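Local coordinates for NAD_Gly3P_dh, NAD-dependent glycerol-3-phosphate dehydrogenase (Streptosporangium roseum, PDB 5OCM) that reduces imines to amines with NADPH as the hydride donor, as an imine reductase related to the beta-hydroxyacid dehydrogenases, at the interface of chains A and B. Residues are numbered along the deposited sequence; one frame, centred on the assembly and turned at random. Chains: chain A/B, NAD_Gly3P_dh, NAD-dependent glycerol-3-phosphate dehydrogenase.

Contact 1: the interface of chains A and B. Residues chain A 13, 122-124; chain B 230-233.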
# COMPACT_ATOMS: atom_id res chain seq x y z
N LEU A 13 -2.00 18.22 -17.35
CA LEU A 13 -2.97 17.98 -16.28
C LEU A 13 -2.44 18.53 -14.96
O LEU A 13 -3.18 19.12 -14.18
CB LEU A 13 -3.20 16.47 -16.10
CG LEU A 13 -3.87 15.77 -17.27
CD1 LEU A 13 -4.12 14.32 -16.88
CD2 LEU A 13 -5.21 16.38 -17.66
N ILE A 122 -2.10 13.89 -6.78
CA ILE A 122 -2.76 14.01 -8.08
C ILE A 122 -3.30 15.47 -8.27
O ILE A 122 -3.46 16.22 -7.31
CB ILE A 122 -3.92 13.00 -8.26
CG1 ILE A 122 -4.94 13.12 -7.12
CG2 ILE A 122 -3.35 11.60 -8.38
CD1 ILE A 122 -6.23 12.31 -7.34
N PRO A 123 -3.60 15.83 -9.52
CA PRO A 123 -3.98 17.24 -9.78
C PRO A 123 -5.17 17.72 -8.98
O PRO A 123 -5.18 18.83 -8.50
CB PRO A 123 -4.30 17.22 -11.28
CG PRO A 123 -3.40 16.18 -11.83
CD PRO A 123 -3.48 15.07 -10.79
N GLN A 124 -6.15 16.83 -8.77
CA GLN A 124 -7.34 17.22 -8.02
C GLN A 124 -7.07 17.47 -6.52
O GLN A 124 -7.87 18.12 -5.86
CB GLN A 124 -8.46 16.16 -8.13
CG GLN A 124 -8.85 15.72 -9.56
CD GLN A 124 -8.06 14.45 -10.03
OE1 GLN A 124 -6.85 14.52 -10.24
NE2 GLN A 124 -8.77 13.20 -10.12
N ALA B 230 -8.38 9.28 -17.87
CA ALA B 230 -7.23 9.77 -17.14
C ALA B 230 -7.54 11.13 -16.57
O ALA B 230 -7.11 12.15 -17.11
CB ALA B 230 -6.03 9.81 -18.06
N LEU B 231 -8.25 11.16 -15.46
CA LEU B 231 -8.60 12.39 -14.79
C LEU B 231 -7.41 12.94 -14.02
O LEU B 231 -7.35 14.13 -13.77
CB LEU B 231 -9.76 12.17 -13.84
CG LEU B 231 -11.02 11.69 -14.60
CD1 LEU B 231 -12.08 11.21 -13.59
CD2 LEU B 231 -11.57 12.72 -15.58
N ASP B 232 -6.50 12.07 -13.63
CA ASP B 232 -5.30 12.45 -12.86
C ASP B 232 -4.04 12.35 -13.68
O ASP B 232 -3.35 13.36 -13.85
CB ASP B 232 -5.20 11.69 -11.51
CG ASP B 232 -5.52 10.20 -11.60
OD1 ASP B 232 -5.57 9.62 -12.72
OD2 ASP B 232 -5.67 9.63 -10.48
N ALA B 233 -3.72 11.17 -14.19
CA ALA B 233 -2.53 10.88 -14.94
C ALA B 233 -2.78 9.73 -15.92
O ALA B 233 -3.47 8.80 -15.58
CB ALA B 233 -1.39 10.46 -14.00
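A:Ile122 presses its CG2 methyl against the CB methylene of B:Asp232 at 3.6 Å, and this is the apolar centre of the patch. The gamma branch CG2 reaches the partner because CG1 takes the place between backbone N and carbonyl carbon (chi1 55°), which turns CG2 anti to the carbonyl carbon. The two side chains meet at a slant. Beside them the ring of A:Pro123 lies along the backbone of B:Asp232, with CD 3.8 Å from its CA and CG near its carbonyl oxygen. On the other flank A:Leu13, first residue of helix 13-24, sends the tip methyl CD1 to that same carbonyl, 3.3 Å from B:Asp232 O, and also faces the carbonyl of B:Ala230. Towards the rim, A:Gln124 bends at its second torsion and brings its amide across the loop, at about a right angle to the side chain of B:Leu231: OE1 sits 3.5 Å from B:Asp232 CB, while NE2 is 4.0 Å from B:Leu231 CB. Its amide plane stands 74° from the carboxylate of B:Asp232, and the touch is van der Waals packing rather than polar pairing. The loop thus fits between the start of the first Rossmann helix and the 122-124 segment of the cofactor domain. B:Asp232 and A:Leu13 both belong to the NADP site, which is therefore built from two chains. An alanine in place of B:Asp232 would probably set the loop free to shift, since the carboxylate that ties down the next backbone N-H would be lost. That tie runs from B:Ala233 N to B:Asp232 OD1, 2.8 Å long, meeting the oxygen on its anti side and 32° out of the carboxylate plane.

Contact 2: the interface of chains A and B. Residues chain A 182, 185-186, 258; chain B 261, 265, 286.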
# COMPACT_ATOMS: atom_id res chain seq x y z
N ASN A 182 -1.47 -2.17 -7.99
CA ASN A 182 -1.52 -3.44 -8.73
C ASN A 182 -2.13 -4.56 -7.90
O ASN A 182 -2.97 -5.31 -8.40
CB ASN A 182 -0.15 -3.84 -9.26
CG ASN A 182 0.30 -3.09 -10.48
OD1 ASN A 182 -0.49 -2.40 -11.11
ND2 ASN A 182 1.60 -3.24 -10.84
N LEU A 185 -5.84 -4.00 -7.57
CA LEU A 185 -6.53 -4.38 -8.84
C LEU A 185 -6.59 -5.89 -9.04
O LEU A 185 -7.66 -6.43 -9.41
CB LEU A 185 -5.93 -3.68 -10.07
CG LEU A 185 -6.05 -2.13 -10.07
CD1 LEU A 185 -5.20 -1.63 -11.21
CD2 LEU A 185 -7.44 -1.63 -10.19
N HIS A 186 -5.52 -6.59 -8.68
CA HIS A 186 -5.58 -8.07 -8.67
C HIS A 186 -6.66 -8.57 -7.73
O HIS A 186 -7.47 -9.47 -8.07
CB HIS A 186 -4.19 -8.63 -8.34
CG HIS A 186 -4.12 -10.11 -8.13
ND1 HIS A 186 -4.89 -11.02 -8.82
CD2 HIS A 186 -3.36 -10.85 -7.32
CE1 HIS A 186 -4.61 -12.25 -8.41
NE2 HIS A 186 -3.68 -12.17 -7.49
N LEU A 258 1.53 -11.33 -9.96
CA LEU A 258 1.93 -10.65 -8.70
C LEU A 258 2.30 -11.59 -7.56
O LEU A 258 3.43 -11.49 -7.04
CB LEU A 258 0.88 -9.62 -8.26
CG LEU A 258 0.62 -8.45 -9.20
CD1 LEU A 258 -0.47 -7.64 -8.52
CD2 LEU A 258 1.85 -7.59 -9.52
N LEU B 261 8.48 -5.77 -13.30
CA LEU B 261 7.16 -6.40 -13.50
C LEU B 261 6.07 -5.34 -13.72
O LEU B 261 5.18 -5.53 -14.54
CB LEU B 261 6.79 -7.36 -12.36
CG LEU B 261 5.43 -8.05 -12.49
CD1 LEU B 261 5.31 -8.86 -13.77
CD2 LEU B 261 5.11 -8.97 -11.35
N LEU B 265 3.76 -5.32 -17.11
CA LEU B 265 2.32 -5.35 -17.11
C LEU B 265 1.76 -4.12 -17.80
O LEU B 265 0.82 -4.23 -18.57
CB LEU B 265 1.81 -5.44 -15.66
CG LEU B 265 2.02 -6.79 -14.93
CD1 LEU B 265 1.83 -6.61 -13.44
CD2 LEU B 265 1.05 -7.85 -15.37
N PHE B 286 -5.25 -8.02 -15.04
CA PHE B 286 -5.36 -8.95 -13.92
C PHE B 286 -6.52 -9.93 -14.00
O PHE B 286 -6.57 -10.86 -13.22
CB PHE B 286 -5.37 -8.18 -12.58
CG PHE B 286 -4.15 -7.36 -12.39
CD1 PHE B 286 -2.93 -7.95 -12.11
CD2 PHE B 286 -4.19 -6.01 -12.52
CE1 PHE B 286 -1.77 -7.17 -11.99
CE2 PHE B 286 -3.04 -5.23 -12.36
CZ PHE B 286 -1.83 -5.80 -12.14
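B:Phe286 sets its ring against the side of helix 165-192 of chain A, with A:Leu258 from helix 257-271 touching its rim, and apolar packing carries most of this contact. B:Phe286 is the most buried residue of the patch, with 63 Å² of its surface hidden by chain A. Its CG is anti to the carbonyl carbon (chi1 -59°), which directs the ring towards A:Asn182, A:Leu185 and A:His186. A:Leu185 meets it through the CB methylene, 3.8 Å from CD2, rather than through its methyl branches. A:His186 uses its backbone CA, 3.9 Å from the CB of B:Phe286, and its own CB near CD1; the imidazole is turned away from the ring, CG being anti to the backbone N (chi1 173°). A:Leu258 crosses the phenylalanine at about a right angle and puts methyl CD1 3.7 Å from CE1. Its other methyl, CD2, points to the partner's copy of helix 257-271, where it meets one tip methyl from each of two leucines: B:Leu261 CD2 at 4.0 Å and B:Leu265 CD1 at a like distance. One leucine thus bridges the aromatic ring and the leucine pair with its two branches.

Polar groups take part as neighbours of the ring. The backbone carbonyl oxygen O of A:Asn182 sits over one face of the B:Phe286 ring, 3.9 Å above its plane and displaced towards the rim. The amide of the same residue comes up to the ring tip, CG being 3.8 Å from CZ, with its plane inclined 54° to the ring. These are packing contacts, without a polar pair across the chains.

The patch probably steadies the dimer by anchoring a phenylalanine near the C terminus of one subunit, the last residue of helix 283-286, on the long helix of the other, and two-fold symmetry repeats that anchorage.

The C-alpha centres of contact 1 and contact 2 lie about 21 Å apart, and the two share no residue. Contact 1 brings the loop preceding helix 235-252 of one chain to the cofactor domain of the other; contact 2 joins helices 165-192, 257-271 and 283-286 in the helical core. Both are parts of one two-fold interface, so each occurs twice. The arrangement suggests a division of labour: contact 2 would help hold the subunits together, while contact 1 places residues of one subunit at the NADP site of its partner, linking dimer formation to a complete active site.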